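Local coordinates for precorrin-6A reductase (Rhodobacter capsulatus, PDB 4X7G), which catalyses, as the NADP-dependent reductase CobK, the reduction of the precorrin-6A macrocycle during the biosynthesis of vitamin B12, at residues 132-135 with 141-144; 149-154 with 182-187. One frame throughout, in Å; residues are numbered along the deposited sequence.

Interaction 1 of 2, residues 132-135 with 141-144; sequences LAIG and DFSA. With 3Y8 (3-[(1R,2S,3S,7S,11S,16S,17R,18R,19R)-2,7,12,18-tetrakis(2-hydroxy-2-oxoethyl)-3,13-bis(3-hydroxy-3-oxopropyl)-1,2,5,7,11,17-hexamethyl-17-(3-oxidanyl-3-oxidanylidene-prop-1-enyl)-3,6,8,10,15,16,18,19,21,24-decahydrocorrin-8-yl]propanoic acid), chain C.
The ring of Phe142 carries Leu132 on one face and meets Ile134 obliquely. Leu132 CD2 sits above the middle of the ring, 3.7 Å from its centroid and 13° off the normal, a CH-pi contact over the face, the methyl a little nearer the CD2 and CE2 side. The other branch of the same leucine backs it up at the root of the ring, CD1 lying 3.8 Å from Phe142 CG and close to Phe142 CB, so the two side chains lie alongside each other and run in opposite senses. Ile134 reaches the ring through its CD1, which ends 3.7 Å from Phe142 CE1. Its CG1 stands between the backbone N and the carbonyl carbon (chi1 63°), and the extended chi2 then carries CD1 out to the phenyl. Val120 of helix 116-122 and Val194 of strand 192-196 add further apolar neighbours to Phe142.

Beyond the side chains, Ala133 is the centre of an inverse gamma turn, closed by a weak bond from Ile134 N to Leu132 O. The backbone passes close to the bound corrinoid there, with Gly135 N 3.2 Å from C25 of 3Y8. Gly135, with no side chain, lets the backbone lie against the corrinoid. The arrangement is that of a Rossmann-like domain whose ligand pocket lies at the C-terminal end of strand 129-132, the strand's last residue packed into the apolar interior while the following loop lines the tetrapyrrole site.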
ATOM      1  N   LEU A 132      -0.195  -9.002 -13.297  1.00  9.54           N
ATOM      2  CA  LEU A 132       0.389  -9.080 -11.969  1.00 10.46           C
ATOM      3  C   LEU A 132       0.390  -7.755 -11.378  1.00 10.20           C
ATOM      4  O   LEU A 132       1.410  -7.048 -11.389  1.00 11.90           O
ATOM      5  CB  LEU A 132       1.785  -9.631 -12.013  1.00 13.90           C
ATOM      6  CG  LEU A 132       1.994 -10.973 -12.495  1.00 14.56           C
ATOM      7  CD1 LEU A 132       3.496 -11.357 -12.351  1.00 14.06           C
ATOM      8  CD2 LEU A 132       1.166 -11.946 -11.737  1.00 14.85           C
ATOM      9  N   ALA A 133      -0.725  -7.335 -10.806  1.00  9.78           N
ATOM     10  CA  ALA A 133      -0.894  -6.016 -10.295  1.00 10.36           C
ATOM     11  C   ALA A 133      -0.446  -5.902  -8.903  1.00 10.83           C
ATOM     12  O   ALA A 133      -1.159  -5.477  -7.997  1.00 12.80           O
ATOM     13  CB  ALA A 133      -2.367  -5.636 -10.448  1.00 12.10           C
ATOM     14  N   ILE A 134       0.818  -6.293  -8.668  1.00 11.02           N
ATOM     15  CA  ILE A 134       1.434  -6.505  -7.387  1.00 12.71           C
ATOM     16  C   ILE A 134       2.729  -5.766  -7.285  1.00 13.61           C
ATOM     17  O   ILE A 134       3.426  -5.924  -6.244  1.00 14.87           O
ATOM     18  CB  ILE A 134       1.586  -7.950  -7.033  1.00 13.84           C
ATOM     19  CG1 ILE A 134       2.526  -8.616  -8.044  1.00 16.08           C
ATOM     20  CG2 ILE A 134       0.205  -8.619  -6.899  1.00 14.45           C
ATOM     21  CD1 ILE A 134       3.045  -9.936  -7.549  1.00 19.33           C
ATOM     22  N   GLY A 135       3.057  -4.886  -8.201  1.00 12.39           N
ATOM     23  CA  GLY A 135       4.235  -4.060  -8.016  1.00 15.19           C
ATOM     24  C   GLY A 135       5.433  -4.766  -8.465  1.00 14.47           C
ATOM     25  O   GLY A 135       5.501  -5.513  -9.460  1.00 14.37           O
ATOM     26  N   ASP A 141       8.381 -14.302  -7.614  1.00 16.36           N
ATOM     27  CA  ASP A 141       7.636 -15.486  -7.206  1.00 15.45           C
ATOM     28  C   ASP A 141       6.991 -16.207  -8.400  1.00 14.19           C
ATOM     29  O   ASP A 141       6.819 -17.395  -8.499  1.00 14.57           O
ATOM     30  CB  ASP A 141       6.567 -15.158  -6.181  1.00 15.49           C
ATOM     31  CG  ASP A 141       7.034 -14.450  -4.975  1.00 17.00           C
ATOM     32  OD1 ASP A 141       8.227 -14.288  -4.768  1.00 19.42           O
ATOM     33  OD2 ASP A 141       6.237 -14.016  -4.150  1.00 19.57           O
ATOM     34  N   PHE A 142       6.559 -15.388  -9.420  1.00 12.17           N
ATOM     35  CA  PHE A 142       5.873 -15.892 -10.586  1.00 12.57           C
ATOM     36  C   PHE A 142       6.733 -16.542 -11.632  1.00 12.53           C
ATOM     37  O   PHE A 142       6.271 -17.140 -12.548  1.00 12.65           O
ATOM     38  CB  PHE A 142       4.934 -14.806 -11.213  1.00 11.51           C
ATOM     39  CG  PHE A 142       3.803 -14.529 -10.296  1.00 11.25           C
ATOM     40  CD1 PHE A 142       3.955 -13.742  -9.206  1.00 14.43           C
ATOM     41  CD2 PHE A 142       2.567 -15.138 -10.478  1.00 12.18           C
ATOM     42  CE1 PHE A 142       2.895 -13.553  -8.337  1.00 14.80           C
ATOM     43  CE2 PHE A 142       1.524 -14.895  -9.608  1.00 13.00           C
ATOM     44  CZ  PHE A 142       1.689 -14.165  -8.534  1.00 14.76           C
ATOM     45  N   SER A 143       8.045 -16.511 -11.358  1.00 11.85           N
ATOM     46  CA  SER A 143       8.985 -17.306 -12.094  1.00 14.97           C
ATOM     47  C   SER A 143       8.786 -18.784 -11.838  1.00 13.24           C
ATOM     48  O   SER A 143       9.286 -19.604 -12.606  1.00 15.99           O
ATOM     49  CB  SER A 143      10.438 -16.946 -11.723  1.00 16.62           C
ATOM     50  OG  SER A 143      10.761 -17.293 -10.336  1.00 17.58           O
ATOM     51  N   ALA A 144       7.965 -19.142 -10.887  1.00 14.19           N
ATOM     52  CA  ALA A 144       7.544 -20.547 -10.711  1.00 15.74           C
ATOM     53  C   ALA A 144       6.409 -20.946 -11.615  1.00 15.59           C
ATOM     54  O   ALA A 144       6.068 -22.117 -11.760  1.00 18.99           O
ATOM     55  CB  ALA A 144       7.139 -20.715  -9.285  1.00 15.62           C
TER
HETATM   56  C48 3Y8 C 302       7.082   4.505  -2.592  1.00 12.87           C
HETATM   57  C47 3Y8 C 302       5.230   6.816  -3.810  1.00 12.90           C
HETATM   58  C43 3Y8 C 302      -0.648   8.751  -3.676  1.00 16.83           C
HETATM   59  C42 3Y8 C 302      -0.174   7.452  -4.455  1.00 13.86           C
HETATM   60  C41 3Y8 C 302      -0.248   6.364  -3.401  1.00 13.64           C
HETATM   61  C38 3Y8 C 302      -1.721   2.873  -2.410  1.00 15.35           C
HETATM   62  C37 3Y8 C 302      -2.102   3.627  -3.624  1.00 14.62           C
HETATM   63  C36 3Y8 C 302      -1.568   4.671  -5.840  1.00 15.60           C
HETATM   64  C35 3Y8 C 302      -1.739   1.544  -5.827  1.00 12.30           C
HETATM   65  C32 3Y8 C 302      -1.862  -1.843  -9.297  1.00 14.08           C
HETATM   66  C31 3Y8 C 302      -1.337  -2.005  -7.807  1.00 14.99           C
HETATM   67  C2  3Y8 C 302       1.121  -1.736  -5.380  1.00 12.47           C
HETATM   68  C1  3Y8 C 302       2.280  -0.681  -5.290  1.00 14.09           C
HETATM   69  C4  3Y8 C 302       0.315   0.518  -5.459  1.00 12.84           C
HETATM   70  C5  3Y8 C 302      -0.452   1.620  -5.400  1.00 13.92           C
HETATM   71  C7  3Y8 C 302      -0.906   4.019  -4.584  1.00 13.63           C
HETATM   72  C8  3Y8 C 302       0.057   4.994  -3.997  1.00 12.36           C
HETATM   73  C6  3Y8 C 302      -0.069   2.916  -4.895  1.00 13.29           C
HETATM   74  C3  3Y8 C 302      -0.035  -0.889  -5.943  1.00 12.72           C
HETATM   75  C11 3Y8 C 302       3.817   4.730  -4.517  1.00 12.64           C
HETATM   76  C12 3Y8 C 302       4.998   5.300  -3.907  1.00 11.28           C
HETATM   77  C13 3Y8 C 302       5.816   4.366  -3.444  1.00 11.89           C
HETATM   78  C14 3Y8 C 302       5.244   3.078  -3.789  1.00 11.82           C
HETATM   79  C15 3Y8 C 302       5.823   1.864  -3.486  1.00 13.46           C
HETATM   80  C16 3Y8 C 302       5.144   0.621  -3.865  1.00 14.19           C
HETATM   81  C17 3Y8 C 302       5.798  -0.734  -3.878  1.00 13.73           C
HETATM   82  C18 3Y8 C 302       4.635  -1.630  -4.413  1.00 13.74           C
HETATM   83  C19 3Y8 C 302       3.298  -0.810  -4.152  1.00 14.37           C
HETATM   84  C20 3Y8 C 302       2.977  -0.509  -6.644  1.00 14.08           C
HETATM   85  C21 3Y8 C 302       5.886   7.389  -5.139  1.00 13.75           C
HETATM   86  C24 3Y8 C 302       3.599   5.206  -5.957  1.00 13.39           C
HETATM   87  C25 3Y8 C 302       1.445  -2.930  -6.295  1.00 13.55           C
HETATM   88  C26 3Y8 C 302       0.690  -2.182  -3.976  1.00 14.59           C
HETATM   89  O59 3Y8 C 302       7.195  -0.307  -8.692  1.00 16.45           O
HETATM   90  C57 3Y8 C 302       7.548  -0.099  -7.453  1.00 18.01           C
HETATM   91  O58 3Y8 C 302       8.702   0.162  -7.023  1.00 20.98           O
HETATM   92  C56 3Y8 C 302       6.464  -0.371  -6.446  1.00 15.96           C
HETATM   93  C55 3Y8 C 302       6.942  -0.717  -4.999  1.00 15.13           C
HETATM   94  C54 3Y8 C 302       6.308  -1.152  -2.520  1.00 14.30           C
HETATM   95  C60 3Y8 C 302       4.471  -3.016  -3.792  1.00 15.00           C
HETATM   96  C61 3Y8 C 302       5.499  -4.006  -4.093  1.00 14.61           C
HETATM   97  O62 3Y8 C 302       5.489  -5.055  -3.344  1.00 17.22           O
HETATM   98  O63 3Y8 C 302       6.310  -3.858  -5.049  1.00 14.14           O
HETATM   99  N24 3Y8 C 302       3.802   0.554  -3.918  1.00 13.18           N
HETATM  100  N23 3Y8 C 302       4.073   3.317  -4.442  1.00 12.32           N
HETATM  101  C49 3Y8 C 302       6.722   4.335  -1.109  1.00 14.30           C
HETATM  102  C50 3Y8 C 302       7.829   4.522  -0.125  1.00 13.88           C
HETATM  103  O51 3Y8 C 302       9.003   4.719  -0.516  1.00 14.18           O
HETATM  104  O52 3Y8 C 302       7.435   4.571   1.098  1.00 14.02           O
HETATM  105  O23 3Y8 C 302       5.362   8.432  -5.580  1.00 16.05           O
HETATM  106  O22 3Y8 C 302       6.814   6.780  -5.614  1.00 15.37           O
HETATM  107  C10 3Y8 C 302       2.590   5.043  -3.600  1.00 13.34           C
HETATM  108  C9  3Y8 C 302       1.299   4.487  -4.095  1.00 12.11           C
HETATM  109  N22 3Y8 C 302       1.229   3.222  -4.693  1.00 13.17           N
HETATM  110  O44 3Y8 C 302      -1.876   8.887  -3.591  1.00 18.13           O
HETATM  111  O45 3Y8 C 302       0.178   9.530  -3.435  1.00 19.70           O
HETATM  112  O39 3Y8 C 302      -2.446   3.123  -1.395  1.00 16.16           O
HETATM  113  O40 3Y8 C 302      -0.878   1.982  -2.480  1.00 16.96           O
HETATM  114  N21 3Y8 C 302       1.557   0.573  -5.119  1.00 14.15           N
HETATM  115  C27 3Y8 C 302      -0.569  -3.097  -3.980  1.00 14.35           C
HETATM  116  O28 3Y8 C 302      -0.359  -4.307  -4.136  1.00 17.16           O
HETATM  117  O29 3Y8 C 302      -1.686  -2.609  -3.841  1.00 14.81           O
HETATM  118  C30 3Y8 C 302      -0.413  -0.879  -7.459  1.00 13.77           C
HETATM  119  O34 3Y8 C 302      -0.931  -1.909 -10.181  1.00 16.73           O
HETATM  120  O33 3Y8 C 302      -3.093  -1.846  -9.296  1.00 15.65           O

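Interaction 2 of 2, residues 149-154 with 182-187; sequences HYLLRL and TELLRS. With 3Y8 (3-[(1R,2S,3S,7S,11S,16S,17R,18R,19R)-2,7,12,18-tetrakis(2-hydroxy-2-oxoethyl)-3,13-bis(3-hydroxy-3-oxopropyl)-1,2,5,7,11,17-hexamethyl-17-(3-oxidanyl-3-oxidanylidene-prop-1-enyl)-3,6,8,10,15,16,18,19,21,24-decahydrocorrin-8-yl]propanoic acid), chain C.
Leu151 and Leu184 both set CG anti to the backbone N (chi1 175° and -179°), which sends the two side chains toward each other, tip to tip, across the gap between strand 149-154 and helix 178-187. Leu151 CD2 touches Leu184 CG at 3.8 Å. Arg153 extends from the same side of the strand and bends at chi3 (64°), bringing its guanidinium round to a carboxylate of the corrinoid. Arg153 NE donates to 3Y8 O34 at 3.0 Å, while weak bonds from Arg153 NH1 reach both oxygens, O33 at 3.1 Å and O34 at 3.2 Å. The carboxylate carbon C32 lies in the guanidinium plane, at its edge. Leu184 CD2 approaches Arg153 NH2 obliquely at 3.7 Å; that nitrogen has its salt bridge with Asp181, one residue before the helical segment, and Phe176 adds a cation-pi contact. A methionine in place of Arg153 would probably cost the corrinoid carboxylate these hydrogen bonds and leave Asp181 without this salt bridge. The pairing of strand and helix by leucines is the sheet-to-helix packing of a Rossmann-like alpha/beta domain, with an arginine further along the strand serving the tetrapyrrole pocket.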
ATOM      1  N   HIS A 149       1.825 -15.314 -20.223  1.00 12.87           N
ATOM      2  CA  HIS A 149       2.199 -13.915 -20.522  1.00 11.80           C
ATOM      3  C   HIS A 149       1.803 -13.038 -19.320  1.00 11.13           C
ATOM      4  O   HIS A 149       0.637 -13.158 -18.895  1.00 12.30           O
ATOM      5  CB  HIS A 149       1.478 -13.415 -21.768  1.00 12.71           C
ATOM      6  CG  HIS A 149       1.581 -11.934 -21.926  1.00 12.32           C
ATOM      7  ND1 HIS A 149       2.767 -11.303 -22.184  1.00 12.75           N
ATOM      8  CD2 HIS A 149       0.668 -10.958 -21.786  1.00 13.14           C
ATOM      9  CE1 HIS A 149       2.592 -10.016 -22.142  1.00 12.22           C
ATOM     10  NE2 HIS A 149       1.335  -9.770 -21.940  1.00 13.55           N
ATOM     11  N   TYR A 150       2.687 -12.245 -18.849  1.00 11.02           N
ATOM     12  CA  TYR A 150       2.471 -11.384 -17.735  1.00 10.81           C
ATOM     13  C   TYR A 150       2.484  -9.923 -18.160  1.00 10.44           C
ATOM     14  O   TYR A 150       3.379  -9.490 -18.931  1.00 11.89           O
ATOM     15  CB  TYR A 150       3.471 -11.600 -16.637  1.00 10.68           C
ATOM     16  CG  TYR A 150       3.379 -12.939 -15.939  1.00 11.11           C
ATOM     17  CD1 TYR A 150       2.313 -13.185 -15.118  1.00 11.51           C
ATOM     18  CD2 TYR A 150       4.301 -13.966 -16.147  1.00 12.58           C
ATOM     19  CE1 TYR A 150       2.199 -14.427 -14.455  1.00 12.19           C
ATOM     20  CE2 TYR A 150       4.195 -15.182 -15.530  1.00 12.70           C
ATOM     21  CZ  TYR A 150       3.158 -15.369 -14.657  1.00 12.34           C
ATOM     22  OH  TYR A 150       3.017 -16.570 -13.941  1.00 12.86           O
ATOM     23  N   LEU A 151       1.548  -9.166 -17.649  1.00 10.38           N
ATOM     24  CA  LEU A 151       1.568  -7.701 -17.681  1.00  9.61           C
ATOM     25  C   LEU A 151       2.023  -7.200 -16.353  1.00 10.14           C
ATOM     26  O   LEU A 151       1.410  -7.628 -15.308  1.00 11.05           O
ATOM     27  CB  LEU A 151       0.206  -7.169 -18.044  1.00  9.95           C
ATOM     28  CG  LEU A 151       0.023  -5.618 -17.998  1.00 11.81           C
ATOM     29  CD1 LEU A 151       0.879  -4.959 -19.088  1.00 12.75           C
ATOM     30  CD2 LEU A 151      -1.393  -5.218 -18.139  1.00 12.44           C
ATOM     31  N   LEU A 152       2.987  -6.374 -16.278  1.00  9.37           N
ATOM     32  CA  LEU A 152       3.530  -5.796 -15.062  1.00 10.31           C
ATOM     33  C   LEU A 152       3.256  -4.311 -15.048  1.00 10.08           C
ATOM     34  O   LEU A 152       3.087  -3.684 -16.127  1.00 10.93           O
ATOM     35  CB  LEU A 152       5.064  -5.993 -14.975  1.00 10.87           C
ATOM     36  CG  LEU A 152       5.548  -7.356 -15.321  1.00 12.93           C
ATOM     37  CD1 LEU A 152       7.031  -7.472 -15.292  1.00 14.99           C
ATOM     38  CD2 LEU A 152       4.915  -8.406 -14.448  1.00 14.35           C
ATOM     39  N   ARG A 153       3.168  -3.707 -13.891  1.00 10.12           N
ATOM     40  CA  ARG A 153       2.998  -2.249 -13.754  1.00 10.86           C
ATOM     41  C   ARG A 153       4.000  -1.817 -12.657  1.00 11.34           C
ATOM     42  O   ARG A 153       3.839  -2.213 -11.518  1.00 11.63           O
ATOM     43  CB  ARG A 153       1.563  -1.863 -13.472  1.00 11.24           C
ATOM     44  CG  ARG A 153       1.408  -0.370 -13.275  1.00 11.94           C
ATOM     45  CD  ARG A 153       0.014   0.128 -13.644  1.00 12.35           C
ATOM     46  NE  ARG A 153      -1.024  -0.413 -12.807  1.00 12.49           N
ATOM     47  CZ  ARG A 153      -2.324  -0.238 -12.977  1.00 10.60           C
ATOM     48  NH1 ARG A 153      -3.179  -0.761 -12.176  1.00 11.60           N
ATOM     49  NH2 ARG A 153      -2.734   0.415 -14.056  1.00 11.98           N
ATOM     50  N   LEU A 154       4.963  -1.046 -13.052  1.00 11.73           N
ATOM     51  CA  LEU A 154       6.122  -0.703 -12.256  1.00 11.90           C
ATOM     52  C   LEU A 154       6.245   0.804 -12.145  1.00 12.23           C
ATOM     53  O   LEU A 154       6.035   1.517 -13.111  1.00 12.09           O
ATOM     54  CB  LEU A 154       7.428  -1.233 -12.902  1.00 13.08           C
ATOM     55  CG  LEU A 154       7.417  -2.743 -13.111  1.00 13.88           C
ATOM     56  CD1 LEU A 154       8.677  -3.153 -13.901  1.00 14.73           C
ATOM     57  CD2 LEU A 154       7.212  -3.568 -11.881  1.00 18.29           C
ATOM     58  N   THR A 182      -9.447  -0.026 -17.220  1.00 12.34           N
ATOM     59  CA  THR A 182     -10.240  -0.693 -18.223  1.00 13.29           C
ATOM     60  C   THR A 182      -9.494  -0.703 -19.539  1.00 13.10           C
ATOM     61  O   THR A 182      -9.389  -1.746 -20.217  1.00 13.68           O
ATOM     62  CB  THR A 182     -11.649  -0.083 -18.354  1.00 14.66           C
ATOM     63  OG1 THR A 182     -12.312  -0.192 -17.123  1.00 15.68           O
ATOM     64  CG2 THR A 182     -12.463  -0.783 -19.415  1.00 16.71           C
ATOM     65  N   GLU A 183      -8.958   0.419 -19.974  1.00 13.03           N
ATOM     66  CA  GLU A 183      -8.262   0.465 -21.238  1.00 14.59           C
ATOM     67  C   GLU A 183      -7.040  -0.414 -21.224  1.00 13.80           C
ATOM     68  O   GLU A 183      -6.749  -1.076 -22.219  1.00 13.98           O
ATOM     69  CB  GLU A 183      -7.901   1.946 -21.551  1.00 15.59           C
ATOM     70  CG  GLU A 183      -6.965   2.114 -22.715  1.00 17.46           C
ATOM     71  CD  GLU A 183      -7.492   1.698 -24.044  1.00 20.88           C
ATOM     72  OE1 GLU A 183      -8.668   1.576 -24.176  1.00 21.94           O
ATOM     73  OE2 GLU A 183      -6.725   1.404 -24.992  1.00 24.36           O
ATOM     74  N   LEU A 184      -6.292  -0.455 -20.139  1.00 13.10           N
ATOM     75  CA  LEU A 184      -5.137  -1.330 -20.041  1.00 13.31           C
ATOM     76  C   LEU A 184      -5.514  -2.797 -20.143  1.00 12.73           C
ATOM     77  O   LEU A 184      -4.903  -3.533 -20.896  1.00 13.10           O
ATOM     78  CB  LEU A 184      -4.436  -1.014 -18.757  1.00 13.73           C
ATOM     79  CG  LEU A 184      -3.161  -1.846 -18.515  1.00 15.05           C
ATOM     80  CD1 LEU A 184      -2.190  -1.615 -19.665  1.00 16.68           C
ATOM     81  CD2 LEU A 184      -2.585  -1.546 -17.170  1.00 15.91           C
ATOM     82  N   LEU A 185      -6.480  -3.206 -19.374  1.00 11.77           N
ATOM     83  CA  LEU A 185      -6.843  -4.634 -19.388  1.00 11.96           C
ATOM     84  C   LEU A 185      -7.377  -5.038 -20.742  1.00 13.26           C
ATOM     85  O   LEU A 185      -7.148  -6.163 -21.211  1.00 14.18           O
ATOM     86  CB  LEU A 185      -7.881  -4.921 -18.323  1.00 13.49           C
ATOM     87  CG  LEU A 185      -7.469  -4.763 -16.898  1.00 14.63           C
ATOM     88  CD1 LEU A 185      -8.611  -5.006 -15.910  1.00 18.00           C
ATOM     89  CD2 LEU A 185      -6.402  -5.727 -16.527  1.00 18.15           C
ATOM     90  N   ARG A 186      -8.165  -4.133 -21.394  1.00 14.05           N
ATOM     91  CA  ARG A 186      -8.536  -4.395 -22.820  0.50 15.19           C
ATOM     92  C   ARG A 186      -7.357  -4.479 -23.785  1.00 15.28           C
ATOM     93  O   ARG A 186      -7.213  -5.440 -24.569  1.00 16.73           O
ATOM     94  CB  ARG A 186      -9.471  -3.273 -23.257  0.50 16.55           C
ATOM     95  CG  ARG A 186     -10.841  -3.310 -22.609  0.50 18.11           C
ATOM     96  CD  ARG A 186     -11.932  -2.727 -23.540  0.50 23.98           C
ATOM     97  NE  ARG A 186     -11.516  -1.441 -24.026  0.50 22.27           N
ATOM     98  CZ  ARG A 186     -10.947  -1.179 -25.196  0.50 26.23           C
ATOM     99  NH1 ARG A 186     -10.887  -2.043 -26.231  0.50 28.53           N
ATOM    100  NH2 ARG A 186     -10.541   0.059 -25.370  0.50 29.37           N
ATOM    101  N   SER A 187      -6.547  -3.502 -23.790  1.00 16.57           N
ATOM    102  CA  SER A 187      -5.458  -3.422 -24.763  1.00 18.55           C
ATOM    103  C   SER A 187      -4.487  -4.597 -24.658  1.00 19.29           C
ATOM    104  O   SER A 187      -4.025  -5.171 -25.679  1.00 19.43           O
ATOM    105  CB  SER A 187      -4.799  -2.075 -24.644  1.00 22.96           C
ATOM    106  OG  SER A 187      -3.920  -1.938 -23.571  1.00 26.18           O
TER
HETATM  107  C48 3Y8 C 302       7.082   4.505  -2.592  1.00 12.87           C
HETATM  108  C47 3Y8 C 302       5.230   6.816  -3.810  1.00 12.90           C
HETATM  109  C43 3Y8 C 302      -0.648   8.751  -3.676  1.00 16.83           C
HETATM  110  C42 3Y8 C 302      -0.174   7.452  -4.455  1.00 13.86           C
HETATM  111  C41 3Y8 C 302      -0.248   6.364  -3.401  1.00 13.64           C
HETATM  112  C38 3Y8 C 302      -1.721   2.873  -2.410  1.00 15.35           C
HETATM  113  C37 3Y8 C 302      -2.102   3.627  -3.624  1.00 14.62           C
HETATM  114  C36 3Y8 C 302      -1.568   4.671  -5.840  1.00 15.60           C
HETATM  115  C35 3Y8 C 302      -1.739   1.544  -5.827  1.00 12.30           C
HETATM  116  C32 3Y8 C 302      -1.862  -1.843  -9.297  1.00 14.08           C
HETATM  117  C31 3Y8 C 302      -1.337  -2.005  -7.807  1.00 14.99           C
HETATM  118  C2  3Y8 C 302       1.121  -1.736  -5.380  1.00 12.47           C
HETATM  119  C1  3Y8 C 302       2.280  -0.681  -5.290  1.00 14.09           C
HETATM  120  C4  3Y8 C 302       0.315   0.518  -5.459  1.00 12.84           C
HETATM  121  C5  3Y8 C 302      -0.452   1.620  -5.400  1.00 13.92           C
HETATM  122  C7  3Y8 C 302      -0.906   4.019  -4.584  1.00 13.63           C
HETATM  123  C8  3Y8 C 302       0.057   4.994  -3.997  1.00 12.36           C
HETATM  124  C6  3Y8 C 302      -0.069   2.916  -4.895  1.00 13.29           C
HETATM  125  C3  3Y8 C 302      -0.035  -0.889  -5.943  1.00 12.72           C
HETATM  126  C11 3Y8 C 302       3.817   4.730  -4.517  1.00 12.64           C
HETATM  127  C12 3Y8 C 302       4.998   5.300  -3.907  1.00 11.28           C
HETATM  128  C13 3Y8 C 302       5.816   4.366  -3.444  1.00 11.89           C
HETATM  129  C14 3Y8 C 302       5.244   3.078  -3.789  1.00 11.82           C
HETATM  130  C15 3Y8 C 302       5.823   1.864  -3.486  1.00 13.46           C
HETATM  131  C16 3Y8 C 302       5.144   0.621  -3.865  1.00 14.19           C
HETATM  132  C17 3Y8 C 302       5.798  -0.734  -3.878  1.00 13.73           C
HETATM  133  C18 3Y8 C 302       4.635  -1.630  -4.413  1.00 13.74           C
HETATM  134  C19 3Y8 C 302       3.298  -0.810  -4.152  1.00 14.37           C
HETATM  135  C20 3Y8 C 302       2.977  -0.509  -6.644  1.00 14.08           C
HETATM  136  C21 3Y8 C 302       5.886   7.389  -5.139  1.00 13.75           C
HETATM  137  C24 3Y8 C 302       3.599   5.206  -5.957  1.00 13.39           C
HETATM  138  C25 3Y8 C 302       1.445  -2.930  -6.295  1.00 13.55           C
HETATM  139  C26 3Y8 C 302       0.690  -2.182  -3.976  1.00 14.59           C
HETATM  140  O59 3Y8 C 302       7.195  -0.307  -8.692  1.00 16.45           O
HETATM  141  C57 3Y8 C 302       7.548  -0.099  -7.453  1.00 18.01           C
HETATM  142  O58 3Y8 C 302       8.702   0.162  -7.023  1.00 20.98           O
HETATM  143  C56 3Y8 C 302       6.464  -0.371  -6.446  1.00 15.96           C
HETATM  144  C55 3Y8 C 302       6.942  -0.717  -4.999  1.00 15.13           C
HETATM  145  C54 3Y8 C 302       6.308  -1.152  -2.520  1.00 14.30           C
HETATM  146  C60 3Y8 C 302       4.471  -3.016  -3.792  1.00 15.00           C
HETATM  147  C61 3Y8 C 302       5.499  -4.006  -4.093  1.00 14.61           C
HETATM  148  O62 3Y8 C 302       5.489  -5.055  -3.344  1.00 17.22           O
HETATM  149  O63 3Y8 C 302       6.310  -3.858  -5.049  1.00 14.14           O
HETATM  150  N24 3Y8 C 302       3.802   0.554  -3.918  1.00 13.18           N
HETATM  151  N23 3Y8 C 302       4.073   3.317  -4.442  1.00 12.32           N
HETATM  152  C49 3Y8 C 302       6.722   4.335  -1.109  1.00 14.30           C
HETATM  153  C50 3Y8 C 302       7.829   4.522  -0.125  1.00 13.88           C
HETATM  154  O51 3Y8 C 302       9.003   4.719  -0.516  1.00 14.18           O
HETATM  155  O52 3Y8 C 302       7.435   4.571   1.098  1.00 14.02           O
HETATM  156  O23 3Y8 C 302       5.362   8.432  -5.580  1.00 16.05           O
HETATM  157  O22 3Y8 C 302       6.814   6.780  -5.614  1.00 15.37           O
HETATM  158  C10 3Y8 C 302       2.590   5.043  -3.600  1.00 13.34           C
HETATM  159  C9  3Y8 C 302       1.299   4.487  -4.095  1.00 12.11           C
HETATM  160  N22 3Y8 C 302       1.229   3.222  -4.693  1.00 13.17           N
HETATM  161  O44 3Y8 C 302      -1.876   8.887  -3.591  1.00 18.13           O
HETATM  162  O45 3Y8 C 302       0.178   9.530  -3.435  1.00 19.70           O
HETATM  163  O39 3Y8 C 302      -2.446   3.123  -1.395  1.00 16.16           O
HETATM  164  O40 3Y8 C 302      -0.878   1.982  -2.480  1.00 16.96           O
HETATM  165  N21 3Y8 C 302       1.557   0.573  -5.119  1.00 14.15           N
HETATM  166  C27 3Y8 C 302      -0.569  -3.097  -3.980  1.00 14.35           C
HETATM  167  O28 3Y8 C 302      -0.359  -4.307  -4.136  1.00 17.16           O
HETATM  168  O29 3Y8 C 302      -1.686  -2.609  -3.841  1.00 14.81           O
HETATM  169  C30 3Y8 C 302      -0.413  -0.879  -7.459  1.00 13.77           C
HETATM  170  O34 3Y8 C 302      -0.931  -1.909 -10.181  1.00 16.73           O
HETATM  171  O33 3Y8 C 302      -3.093  -1.846  -9.296  1.00 15.65           O

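Both contacts are buried and pack around the same parallel sheet, in which strands 129-132 and 149-154 are neighbours: Leu132 N lies 2.9 Å from Leu151 O, a probable hydrogen bond. Interaction 1 is formed within the connection between those two strands and is wholly apolar across its segments, an aromatic ring against aliphatic branches. Interaction 2 instead joins the second strand to a helix, and its leucine packing gives way to charge at Arg153. Packing also links the two, through Leu132 CG against Tyr150 CD1 and Gly135 O against Leu154 CD2. Each touches 3Y8 differently: residues 132-135 mainly by backbone, residues 149-154 chiefly by a guanidinium.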